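PDB 6CXT: butyryl-CoA dehydrogenase, which belongs to the acyl-CoA dehydrogenase family of flavoproteins and holds flavin-adenine dinucleotide beside a second ligand, FK4. Local coordinates for residues E325-S330 against L357-F362; S319-S324 against I368-I373; I249-M254 against V290-A295; L202-A207 against I353-G358. All coordinates share one frame; numbering follows the deposited sequence.

In the fold
From the N terminus, contact 4 opens first, in the loop L202-A207 ahead of strand 209-220, and closes 146 residues later on helix 351-359, joining the middle domain to the C-terminal helical domain. Within that span contact 3 opens and closes, pairing helix 248-267 with helix 279-306. Helix 313-338 then supplies S319-S324 to contact 2 and E325-S330 to contact 1. Contact 4 closes on I353-G358 and contact 1 just after it, on L357-F362 of the same helix and the loop beyond, with L357 and G358 common to both. Contact 2 closes last, on helix 366-377, so it encloses contact 1 and crosses contact 4. K320 of contact 2 reaches S359 O of contact 1.

Contact 1. Residues E325-S330 against L357-F362; sequences EAFVQS and LGSVLF. With FAD (flavin-adenine dinucleotide), chain D.
V328 and V360 form the apolar centre here: V328 CG2 lies 3.7 Å from V360 CG1, and the two side chains cross at about a right angle. V328 CG2, the branch anti to the carbonyl carbon, also meets L357 CD2, at 4.1 Å. The acid E325 brings its carboxylate against the same V360, OE2 being 3.7 Å from V360 CG1. Its polar partners lie outside this pair: a hydrogen bond joins OE2 and S366 OG, and a salt bridge joins OE1 to R336 of the second subunit. In the aromatic part, S359 OG sits at the rim of the F327 ring, near its plane and 4.0 Å from CD2, while bonding to A356 O. Where helix 351-359 gives way to loop, G358 O accepts from both L361 N and F362 N. Beyond it the chain meets the flavin cofactor, with F362 CD2 3.6 Å from FAD C7M and L361 O 3.5 Å from FAD C4'. Within the C-terminal helical domain, helix 313-338 thus backs the end of helix 351-359, while helix 248-267 closes in through F250, whose ring meets that of F327.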
# COMPACT_ATOMS: atom_id res chain seq x y z
N GLU B 325 4.68 8.46 -9.33
CA GLU B 325 4.50 7.59 -8.13
C GLU B 325 5.47 6.39 -8.14
O GLU B 325 6.05 6.04 -7.08
CB GLU B 325 3.03 7.16 -7.90
CG GLU B 325 2.13 8.40 -7.63
CD GLU B 325 2.38 9.08 -6.29
OE1 GLU B 325 3.12 8.55 -5.40
OE2 GLU B 325 1.81 10.21 -6.05
N ALA B 326 5.63 5.78 -9.31
CA ALA B 326 6.59 4.66 -9.41
C ALA B 326 8.02 5.14 -9.10
O ALA B 326 8.79 4.43 -8.48
CB ALA B 326 6.51 3.98 -10.79
N PHE B 327 8.33 6.39 -9.49
CA PHE B 327 9.65 6.93 -9.33
C PHE B 327 9.94 7.16 -7.85
O PHE B 327 11.03 6.86 -7.38
CB PHE B 327 9.85 8.19 -10.23
CG PHE B 327 11.25 8.75 -10.26
CD1 PHE B 327 12.39 7.94 -10.09
CD2 PHE B 327 11.43 10.12 -10.57
CE1 PHE B 327 13.70 8.48 -10.19
CE2 PHE B 327 12.71 10.65 -10.64
CZ PHE B 327 13.85 9.84 -10.45
N VAL B 328 8.95 7.62 -7.09
CA VAL B 328 9.14 7.76 -5.63
C VAL B 328 9.39 6.35 -5.01
O VAL B 328 10.31 6.17 -4.20
CB VAL B 328 7.85 8.41 -4.99
CG1 VAL B 328 7.85 8.27 -3.46
CG2 VAL B 328 7.79 9.92 -5.35
N GLN B 329 8.62 5.36 -5.42
CA GLN B 329 8.79 4.02 -4.86
C GLN B 329 10.16 3.45 -5.25
O GLN B 329 10.81 2.80 -4.44
CB GLN B 329 7.66 3.11 -5.32
CG GLN B 329 6.26 3.55 -4.87
CD GLN B 329 5.18 2.73 -5.49
OE1 GLN B 329 4.77 2.98 -6.64
NE2 GLN B 329 4.67 1.75 -4.76
N SER B 330 10.56 3.70 -6.49
CA SER B 330 11.86 3.26 -7.00
C SER B 330 13.02 3.87 -6.15
O SER B 330 13.96 3.17 -5.74
CB SER B 330 12.01 3.67 -8.48
OG SER B 330 13.29 3.19 -8.97
N LEU B 357 10.52 13.01 -5.51
CA LEU B 357 9.55 13.72 -4.69
C LEU B 357 9.14 15.07 -5.35
O LEU B 357 8.04 15.56 -5.07
CB LEU B 357 10.07 13.94 -3.27
CG LEU B 357 9.92 12.62 -2.44
CD1 LEU B 357 10.80 12.64 -1.19
CD2 LEU B 357 8.44 12.36 -2.10
N GLY B 358 10.02 15.63 -6.17
CA GLY B 358 9.67 16.78 -7.04
C GLY B 358 8.60 16.37 -8.07
O GLY B 358 7.61 17.10 -8.27
N SER B 359 8.79 15.19 -8.69
CA SER B 359 7.98 14.76 -9.83
C SER B 359 6.48 14.54 -9.47
O SER B 359 5.64 14.60 -10.39
CB SER B 359 8.55 13.53 -10.51
OG SER B 359 8.19 12.36 -9.73
N VAL B 360 6.16 14.26 -8.20
CA VAL B 360 4.73 14.16 -7.74
C VAL B 360 4.11 15.55 -7.38
O VAL B 360 2.94 15.61 -6.97
CB VAL B 360 4.52 13.20 -6.54
CG1 VAL B 360 5.02 11.80 -6.96
CG2 VAL B 360 5.31 13.66 -5.31
N LEU B 361 4.91 16.61 -7.52
CA LEU B 361 4.42 17.99 -7.26
C LEU B 361 4.32 18.81 -8.55
O LEU B 361 3.22 19.33 -8.84
CB LEU B 361 5.36 18.71 -6.30
CG LEU B 361 5.50 18.00 -4.95
CD1 LEU B 361 6.53 18.75 -4.13
CD2 LEU B 361 4.16 17.83 -4.18
N PHE B 362 5.40 18.91 -9.32
CA PHE B 362 5.40 19.80 -10.49
C PHE B 362 4.55 19.22 -11.62
O PHE B 362 4.29 18.01 -11.65
CB PHE B 362 6.82 20.21 -10.95
CG PHE B 362 7.73 19.05 -11.28
CD1 PHE B 362 7.50 18.21 -12.40
CD2 PHE B 362 8.88 18.85 -10.49
CE1 PHE B 362 8.38 17.16 -12.70
CE2 PHE B 362 9.75 17.78 -10.78
CZ PHE B 362 9.51 16.96 -11.88
PA FAD D . -0.95 23.64 -3.21
O1A FAD D . -1.68 23.82 -4.52
O2A FAD D . -0.97 24.63 -2.06
O5B FAD D . -1.31 22.15 -2.67
C5B FAD D . -0.95 21.70 -1.34
C4B FAD D . -1.65 20.34 -1.17
O4B FAD D . -3.08 20.50 -1.34
C3B FAD D . -1.17 19.34 -2.22
O3B FAD D . -1.21 18.08 -1.55
C2B FAD D . -2.32 19.38 -3.26
O2B FAD D . -2.39 18.19 -4.09
C1B FAD D . -3.56 19.63 -2.35
N9A FAD D . -4.64 20.20 -3.19
C8A FAD D . -4.71 21.45 -3.72
N7A FAD D . -5.83 21.55 -4.52
C5A FAD D . -6.46 20.35 -4.51
C6A FAD D . -7.69 19.75 -5.11
N6A FAD D . -8.50 20.47 -5.97
N1A FAD D . -7.96 18.44 -4.82
C2A FAD D . -7.17 17.67 -4.00
N3A FAD D . -6.06 18.18 -3.41
C4A FAD D . -5.66 19.46 -3.63
N1 FAD D . 5.38 26.28 -11.39
C2 FAD D . 5.54 27.04 -12.53
O2 FAD D . 4.62 27.88 -12.76
N3 FAD D . 6.61 26.94 -13.37
C4 FAD D . 7.63 26.10 -13.10
O4 FAD D . 8.59 26.03 -13.86
C4X FAD D . 7.54 25.25 -11.86
N5 FAD D . 8.53 24.40 -11.49
C5X FAD D . 8.48 23.67 -10.33
C6 FAD D . 9.58 22.82 -10.03
C7 FAD D . 9.56 22.08 -8.83
C7M FAD D . 10.74 21.21 -8.50
C8 FAD D . 8.41 22.18 -7.91
C8M FAD D . 8.38 21.38 -6.65
C9 FAD D . 7.31 23.00 -8.22
C9A FAD D . 7.32 23.75 -9.42
N10 FAD D . 6.24 24.62 -9.78
C10 FAD D . 6.35 25.38 -10.99
C1' FAD D . 5.08 24.78 -8.92
C2' FAD D . 4.19 23.52 -9.04
O2' FAD D . 3.50 23.41 -10.30
C3' FAD D . 3.26 23.49 -7.83
O3' FAD D . 4.09 23.28 -6.68
C4' FAD D . 2.05 22.53 -7.87
O4' FAD D . 1.09 22.97 -8.89
C5' FAD D . 1.33 22.49 -6.52
O5' FAD D . 1.06 23.84 -6.12
P FAD D . 1.45 24.30 -4.66
O1P FAD D . 1.01 25.75 -4.45
O2P FAD D . 2.90 24.02 -4.33
O3P FAD D . 0.59 23.41 -3.63

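Contact 2. Residues S319-S324 against I368-I373; sequences SKLAIS and IQRELI. With FK4 (S-[2-({N-[(2R)-2-hydroxy-4-{[(R)-hydroxy(oxo)-lambda~5~-phosphanyl]oxy}-3,3-dimethylbutanoyl]-beta-alanyl}amino)ethyl] 1H-pyrrole-2-carbothioate), chain C.
L321 CG stands anti to the backbone N (chi1 178°), and the two methyls beyond it meet R370 and I373, while a bend at chi2 (-76°) turns CD of K320 in against Q369. The leucine works with both methyls. CD2 touches R370 CG and I373 CD1, each at 3.8 Å, and CD1 lies 3.9 Å above one face of the R370 guanidinium, offset toward its rim. R370 is extended from CG to NE and crosses the leucine at about a right angle; its NE goes on to a salt bridge with D287 of the third subunit, so the methyls pack over a group anchored across a subunit interface.

Helices 313-338 and 366-377 are partners in the mainly helical C-terminal domain of the acyl-CoA dehydrogenase fold. The segments S319-S324 and I368-I373 run roughly antiparallel, at 146°, their axes coming within 9.7 Å.

K320 and Q369 meet mainly through their carbon chains: K320 CD is 3.8 Å from Q369 CG, and K320 CE is equally far from Q369 NE2. The ammonium and the amide share a polar target outside the pair, since K320 NZ and Q369 NE2 both bond to G364 O. NZ is gripped further by S359 O and F362 O, a set of carbonyls that would probably stabilise its positive charge in this buried place. Other residues of the second helix border FK4: I368 CG2 is 3.6 Å from FK4 C12, and L372 CD2 comes within 4.0 Å of FK4 C04.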
# COMPACT_ATOMS: atom_id res chain seq x y z
N SER B 319 -0.47 8.58 -16.97
CA SER B 319 0.94 8.33 -17.17
C SER B 319 1.79 9.15 -16.24
O SER B 319 2.74 8.62 -15.59
CB SER B 319 1.29 8.63 -18.62
OG SER B 319 2.66 8.47 -18.87
N LYS B 320 1.46 10.46 -16.14
CA LYS B 320 2.21 11.38 -15.26
C LYS B 320 2.15 10.82 -13.81
O LYS B 320 3.16 10.75 -13.08
CB LYS B 320 1.54 12.79 -15.27
CG LYS B 320 2.37 13.90 -14.63
CD LYS B 320 2.41 13.90 -13.11
CE LYS B 320 2.86 15.26 -12.58
NZ LYS B 320 2.99 15.37 -11.08
N LEU B 321 0.93 10.48 -13.39
CA LEU B 321 0.71 9.95 -12.03
C LEU B 321 1.50 8.64 -11.84
O LEU B 321 2.23 8.51 -10.86
CB LEU B 321 -0.79 9.70 -11.82
CG LEU B 321 -1.24 9.11 -10.48
CD1 LEU B 321 -0.85 10.08 -9.38
CD2 LEU B 321 -2.77 8.82 -10.53
N ALA B 322 1.34 7.70 -12.74
CA ALA B 322 1.94 6.37 -12.56
C ALA B 322 3.47 6.51 -12.57
O ALA B 322 4.15 5.86 -11.75
CB ALA B 322 1.49 5.42 -13.65
N ILE B 323 4.03 7.32 -13.50
CA ILE B 323 5.49 7.46 -13.59
C ILE B 323 6.04 8.10 -12.31
O ILE B 323 7.04 7.60 -11.73
CB ILE B 323 5.90 8.32 -14.84
CG1 ILE B 323 5.61 7.51 -16.12
CG2 ILE B 323 7.41 8.70 -14.78
CD1 ILE B 323 5.65 8.37 -17.39
N SER B 324 5.41 9.20 -11.88
CA SER B 324 5.97 9.97 -10.80
C SER B 324 5.83 9.13 -9.49
O SER B 324 6.77 9.07 -8.67
CB SER B 324 5.27 11.34 -10.67
OG SER B 324 3.86 11.15 -10.45
N ILE B 368 -4.04 16.42 -8.20
CA ILE B 368 -4.62 17.09 -9.36
C ILE B 368 -4.74 16.15 -10.54
O ILE B 368 -5.74 16.14 -11.29
CB ILE B 368 -3.76 18.34 -9.72
CG1 ILE B 368 -3.96 19.44 -8.69
CG2 ILE B 368 -3.97 18.84 -11.16
CD1 ILE B 368 -5.33 19.65 -8.08
N GLN B 369 -3.73 15.30 -10.73
CA GLN B 369 -3.86 14.28 -11.79
C GLN B 369 -5.12 13.42 -11.55
O GLN B 369 -5.81 13.08 -12.51
CB GLN B 369 -2.60 13.36 -11.89
CG GLN B 369 -1.28 14.11 -12.08
CD GLN B 369 -1.30 15.10 -13.29
OE1 GLN B 369 -1.77 14.78 -14.39
NE2 GLN B 369 -0.77 16.27 -13.07
N ARG B 370 -5.38 13.05 -10.30
CA ARG B 370 -6.59 12.25 -10.06
C ARG B 370 -7.86 13.07 -10.30
O ARG B 370 -8.83 12.52 -10.80
CB ARG B 370 -6.61 11.68 -8.66
CG ARG B 370 -5.51 10.56 -8.57
CD ARG B 370 -5.74 9.78 -7.23
NE ARG B 370 -4.62 8.80 -7.07
CZ ARG B 370 -3.47 9.03 -6.40
NH1 ARG B 370 -3.22 10.21 -5.82
NH2 ARG B 370 -2.53 8.06 -6.38
N GLU B 371 -7.82 14.36 -9.96
CA GLU B 371 -8.94 15.23 -10.36
C GLU B 371 -9.21 15.19 -11.85
O GLU B 371 -10.36 15.06 -12.27
CB GLU B 371 -8.76 16.69 -9.88
CG GLU B 371 -8.95 16.80 -8.41
CD GLU B 371 -10.39 16.56 -8.00
OE1 GLU B 371 -11.24 17.44 -8.18
OE2 GLU B 371 -10.70 15.48 -7.50
N LEU B 372 -8.15 15.32 -12.65
CA LEU B 372 -8.31 15.24 -14.08
C LEU B 372 -8.77 13.88 -14.55
O LEU B 372 -9.62 13.76 -15.42
CB LEU B 372 -6.97 15.52 -14.78
CG LEU B 372 -6.62 17.02 -14.61
CD1 LEU B 372 -5.10 17.25 -14.71
CD2 LEU B 372 -7.43 17.76 -15.69
N ILE B 373 -8.17 12.82 -14.01
CA ILE B 373 -8.65 11.47 -14.39
C ILE B 373 -10.17 11.32 -14.09
O ILE B 373 -10.90 10.82 -14.95
CB ILE B 373 -7.81 10.39 -13.64
CG1 ILE B 373 -6.35 10.42 -14.17
CG2 ILE B 373 -8.42 8.99 -13.85
CD1 ILE B 373 -5.31 9.86 -13.16
O01 FK4 C . -7.58 21.19 -17.92
P02 FK4 C . -7.96 22.52 -17.20
O03 FK4 C . -7.36 22.75 -15.76
C04 FK4 C . -7.23 21.65 -14.90
C05 FK4 C . -7.26 21.98 -13.44
C06 FK4 C . -7.04 20.66 -12.66
C07 FK4 C . -8.64 22.61 -13.13
C08 FK4 C . -6.18 23.04 -13.07
O09 FK4 C . -6.39 23.61 -11.80
C10 FK4 C . -4.74 22.52 -13.20
N11 FK4 C . -3.99 22.55 -11.95
C12 FK4 C . -2.66 22.07 -11.96
C13 FK4 C . -1.64 23.19 -12.24
C14 FK4 C . -0.39 22.70 -12.85
N15 FK4 C . 0.67 23.55 -12.55
C16 FK4 C . 1.99 23.29 -13.13
C17 FK4 C . 2.81 24.58 -13.30
S18 FK4 C . 4.16 24.39 -14.42
C19 FK4 C . 5.16 23.13 -13.61
C20 FK4 C . 6.41 23.10 -14.40
C21 FK4 C . 7.61 22.50 -14.08
C22 FK4 C . 8.45 22.73 -15.18
C23 FK4 C . 7.74 23.48 -16.15
N24 FK4 C . 6.49 23.71 -15.70
O25 FK4 C . 4.97 22.89 -12.40
O26 FK4 C . -0.30 21.70 -13.56
O27 FK4 C . -4.22 22.03 -14.27
O28 FK4 C . -7.50 23.65 -18.06

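Contact 3. Residues I249-M254 against V290-A295; sequences IFVGAM and VRLESA
M254 N donates to F250 O at 2.9 Å and A295 N to R291 O at the same length; these are bonds inside each helix, and between the segments everything is van der Waals contact. L292 carries most of it. Its CG is anti to the backbone N (chi1 176°), and from there CD1 enters between the two residues opposite, 3.6 Å from V251 O, 3.7 Å from M254 CB and 4.0 Å from V251 CG1. The other methyl, CD2, rests against the carbonyl group of M254. The segments belong to helices 248-267 and 279-306 of the helical C-terminal domain of an acyl-CoA dehydrogenase; the two segments run nearly antiparallel, at 153°, their axes coming within 10.1 Å. M254 bends at chi3 (-77°), which turns CE toward A295 CB, 4.3 Å away. Helix 313-338 lies against both partners: I323 packs on V251 and A295, F327 packs on M254, and R291 forms a salt bridge with D333. On the side of helix 279-306 that meets the third subunit, V290 packs on L321 of that subunit and S294 OG bonds to its counterpart there.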
# COMPACT_ATOMS: atom_id res chain seq x y z
N ILE B 249 11.67 11.20 -18.88
CA ILE B 249 12.96 11.24 -18.15
C ILE B 249 12.99 10.16 -17.04
O ILE B 249 13.99 9.39 -16.88
CB ILE B 249 13.24 12.62 -17.52
CG1 ILE B 249 13.38 13.72 -18.61
CG2 ILE B 249 14.51 12.57 -16.66
CD1 ILE B 249 13.26 15.12 -18.01
N PHE B 250 11.92 10.12 -16.27
CA PHE B 250 11.94 9.35 -15.01
C PHE B 250 11.73 7.87 -15.29
O PHE B 250 12.12 7.05 -14.48
CB PHE B 250 10.85 9.87 -14.10
CG PHE B 250 10.91 11.38 -13.94
CD1 PHE B 250 12.14 12.00 -13.58
CD2 PHE B 250 9.76 12.17 -14.15
CE1 PHE B 250 12.25 13.41 -13.50
CE2 PHE B 250 9.85 13.57 -14.01
CZ PHE B 250 11.07 14.20 -13.72
N VAL B 251 11.09 7.54 -16.40
CA VAL B 251 11.02 6.14 -16.82
C VAL B 251 12.45 5.64 -17.11
O VAL B 251 12.86 4.57 -16.64
CB VAL B 251 10.14 5.96 -18.09
CG1 VAL B 251 10.28 4.55 -18.67
CG2 VAL B 251 8.66 6.26 -17.77
N GLY B 252 13.25 6.43 -17.84
CA GLY B 252 14.67 6.09 -17.99
C GLY B 252 15.40 6.04 -16.64
O GLY B 252 16.18 5.07 -16.38
N ALA B 253 15.19 7.03 -15.78
CA ALA B 253 15.86 7.02 -14.49
C ALA B 253 15.50 5.72 -13.69
O ALA B 253 16.36 5.16 -13.01
CB ALA B 253 15.54 8.27 -13.67
N MET B 254 14.27 5.27 -13.80
CA MET B 254 13.82 4.06 -13.08
C MET B 254 14.49 2.80 -13.68
O MET B 254 14.78 1.90 -12.93
CB MET B 254 12.28 3.92 -13.12
CG MET B 254 11.67 4.88 -12.07
SD MET B 254 9.90 4.57 -12.03
CE MET B 254 9.31 5.38 -13.52
N VAL B 290 7.93 -4.57 -12.25
CA VAL B 290 6.50 -4.52 -12.62
C VAL B 290 6.03 -3.04 -12.79
O VAL B 290 5.44 -2.67 -13.83
CB VAL B 290 5.63 -5.23 -11.58
CG1 VAL B 290 4.12 -5.04 -11.90
CG2 VAL B 290 6.01 -6.74 -11.52
N ARG B 291 6.29 -2.25 -11.77
CA ARG B 291 5.84 -0.86 -11.80
C ARG B 291 6.51 -0.08 -12.96
O ARG B 291 5.87 0.77 -13.57
CB ARG B 291 6.12 -0.18 -10.45
CG ARG B 291 5.17 -0.72 -9.35
CD ARG B 291 5.36 0.14 -8.06
NE ARG B 291 6.81 0.32 -7.73
CZ ARG B 291 7.48 -0.33 -6.75
NH1 ARG B 291 6.87 -1.24 -6.01
NH2 ARG B 291 8.79 -0.06 -6.56
N LEU B 292 7.76 -0.44 -13.30
CA LEU B 292 8.42 0.19 -14.40
C LEU B 292 7.84 -0.22 -15.76
O LEU B 292 7.60 0.64 -16.63
CB LEU B 292 9.93 -0.12 -14.34
CG LEU B 292 10.76 0.41 -15.53
CD1 LEU B 292 10.57 1.94 -15.67
CD2 LEU B 292 12.23 0.12 -15.24
N GLU B 293 7.61 -1.52 -15.97
CA GLU B 293 6.97 -1.94 -17.25
C GLU B 293 5.63 -1.23 -17.43
O GLU B 293 5.33 -0.71 -18.51
CB GLU B 293 6.78 -3.47 -17.37
CG GLU B 293 6.30 -3.84 -18.78
CD GLU B 293 5.71 -5.25 -18.88
OE1 GLU B 293 4.47 -5.39 -18.75
OE2 GLU B 293 6.49 -6.23 -19.05
N SER B 294 4.85 -1.21 -16.35
CA SER B 294 3.59 -0.54 -16.33
C SER B 294 3.72 0.96 -16.70
O SER B 294 3.02 1.43 -17.61
CB SER B 294 3.02 -0.65 -14.92
OG SER B 294 1.84 0.16 -14.80
N ALA B 295 4.61 1.69 -16.00
CA ALA B 295 4.74 3.16 -16.21
C ALA B 295 5.19 3.45 -17.66
O ALA B 295 4.67 4.39 -18.31
CB ALA B 295 5.71 3.75 -15.21

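Contact 4. Residues L202-A207 against I353-G358; sequences LGLRSA and IKDALG. With EDO (1,2-ethanediol), chain E.
D355 starts off to the side of the loop L202-A207, but its end swings in to it, and each atom of its side chain finds something: CB lies 3.7 Å from L204 CD2, and CG comes to 3.6 Å from the same methyl. OD1 accepts a hydrogen bond from L204 N at 2.8 Å, somewhat bent (144°), the donor standing 39° out of the carboxylate plane. OD2 takes a 2.7 Å bond from O2 of a 1,2-ethanediol, probably a crystallisation additive. The contact of D355 with L204 belongs to an interdomain joint of the acyl-CoA dehydrogenase fold, in which a loop between strands of the middle domain is pinned to helix 351-359 of the C-terminal domain.

The loop makes a type I beta turn from L204 to A207, and the diol bridges it to the aspartate, since S206 N donates to its O1 at 2.9 Å. D80 OD1 and G82 N also hydrogen-bond to the diol. Just ahead of the turn G203, which has no side chain, brings its CA to within 3.5 Å of D355 OD1 and also against K354 O. That carbonyl is hydrogen-bonded to Y343 OH of the second subunit, so the joint lies at a subunit boundary. L204 itself packs on F362 and F85, close to the flavin.

Alongside the acid, K354 lays its carbon chain over the loop, CD 3.4 Å from L202 O, and a bend at chi3 (-74°) then carries CE off. L202 finishes the contact, its CD2 methyl 3.8 Å from L357 CD1.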
# COMPACT_ATOMS: atom_id res chain seq x y z
N LEU B 202 15.00 20.08 -2.23
CA LEU B 202 15.37 18.68 -1.85
C LEU B 202 16.18 18.01 -2.96
O LEU B 202 17.19 17.34 -2.68
CB LEU B 202 14.08 17.86 -1.60
CG LEU B 202 14.33 16.38 -1.22
CD1 LEU B 202 15.14 16.30 0.08
CD2 LEU B 202 12.95 15.74 -1.01
N GLY B 203 15.75 18.19 -4.22
CA GLY B 203 16.44 17.58 -5.35
C GLY B 203 16.56 18.46 -6.55
O GLY B 203 16.28 19.68 -6.46
N LEU B 204 16.98 17.85 -7.66
CA LEU B 204 17.00 18.49 -9.01
C LEU B 204 17.82 19.77 -8.98
O LEU B 204 17.39 20.81 -9.50
CB LEU B 204 15.56 18.77 -9.50
CG LEU B 204 14.59 17.57 -9.55
CD1 LEU B 204 13.14 18.05 -9.65
CD2 LEU B 204 14.89 16.60 -10.71
N ARG B 205 18.94 19.68 -8.28
CA ARG B 205 19.83 20.81 -8.10
C ARG B 205 20.20 21.54 -9.41
O ARG B 205 20.28 22.76 -9.41
CB ARG B 205 21.07 20.37 -7.27
N SER B 206 20.38 20.83 -10.52
CA SER B 206 20.76 21.48 -11.78
C SER B 206 19.63 22.28 -12.43
O SER B 206 19.91 23.01 -13.39
CB SER B 206 21.37 20.54 -12.80
OG SER B 206 22.56 19.95 -12.24
N ALA B 207 18.40 22.12 -11.94
CA ALA B 207 17.26 22.87 -12.53
C ALA B 207 17.01 24.03 -11.57
O ALA B 207 16.47 23.83 -10.49
CB ALA B 207 16.00 21.99 -12.66
N ILE B 353 15.28 9.34 -4.93
CA ILE B 353 14.15 9.73 -4.08
C ILE B 353 14.02 11.27 -4.02
O ILE B 353 12.89 11.81 -4.02
CB ILE B 353 14.19 9.14 -2.63
CG1 ILE B 353 12.89 9.42 -1.85
CG2 ILE B 353 15.44 9.62 -1.84
CD1 ILE B 353 11.54 9.01 -2.53
N LYS B 354 15.16 11.96 -3.95
CA LYS B 354 15.16 13.44 -3.84
C LYS B 354 14.50 14.06 -5.07
O LYS B 354 13.71 15.01 -4.95
CB LYS B 354 16.60 13.95 -3.64
CG LYS B 354 17.15 13.56 -2.25
CD LYS B 354 18.45 14.29 -1.98
CE LYS B 354 19.57 13.66 -2.80
NZ LYS B 354 20.75 14.55 -2.64
N ASP B 355 14.79 13.50 -6.22
CA ASP B 355 14.26 14.00 -7.49
C ASP B 355 12.85 13.57 -7.68
O ASP B 355 12.02 14.36 -8.16
CB ASP B 355 15.12 13.52 -8.68
CG ASP B 355 16.53 14.10 -8.62
OD1 ASP B 355 16.82 15.04 -7.80
OD2 ASP B 355 17.40 13.63 -9.40
N ALA B 356 12.54 12.32 -7.29
CA ALA B 356 11.21 11.76 -7.47
C ALA B 356 10.15 12.54 -6.70
O ALA B 356 9.01 12.72 -7.19
CB ALA B 356 11.16 10.27 -7.06
N LEU B 357 10.52 13.01 -5.51
CA LEU B 357 9.55 13.72 -4.69
C LEU B 357 9.14 15.07 -5.35
O LEU B 357 8.04 15.56 -5.07
CB LEU B 357 10.07 13.94 -3.27
CG LEU B 357 9.92 12.62 -2.44
CD1 LEU B 357 10.80 12.64 -1.19
CD2 LEU B 357 8.44 12.36 -2.10
N GLY B 358 10.02 15.63 -6.17
CA GLY B 358 9.67 16.78 -7.04
C GLY B 358 8.60 16.37 -8.07
O GLY B 358 7.61 17.10 -8.27
C1 EDO E . 20.70 17.13 -9.83
O1 EDO E . 20.28 17.99 -10.89
C2 EDO E . 20.58 15.62 -10.13
O2 EDO E . 19.18 15.38 -10.41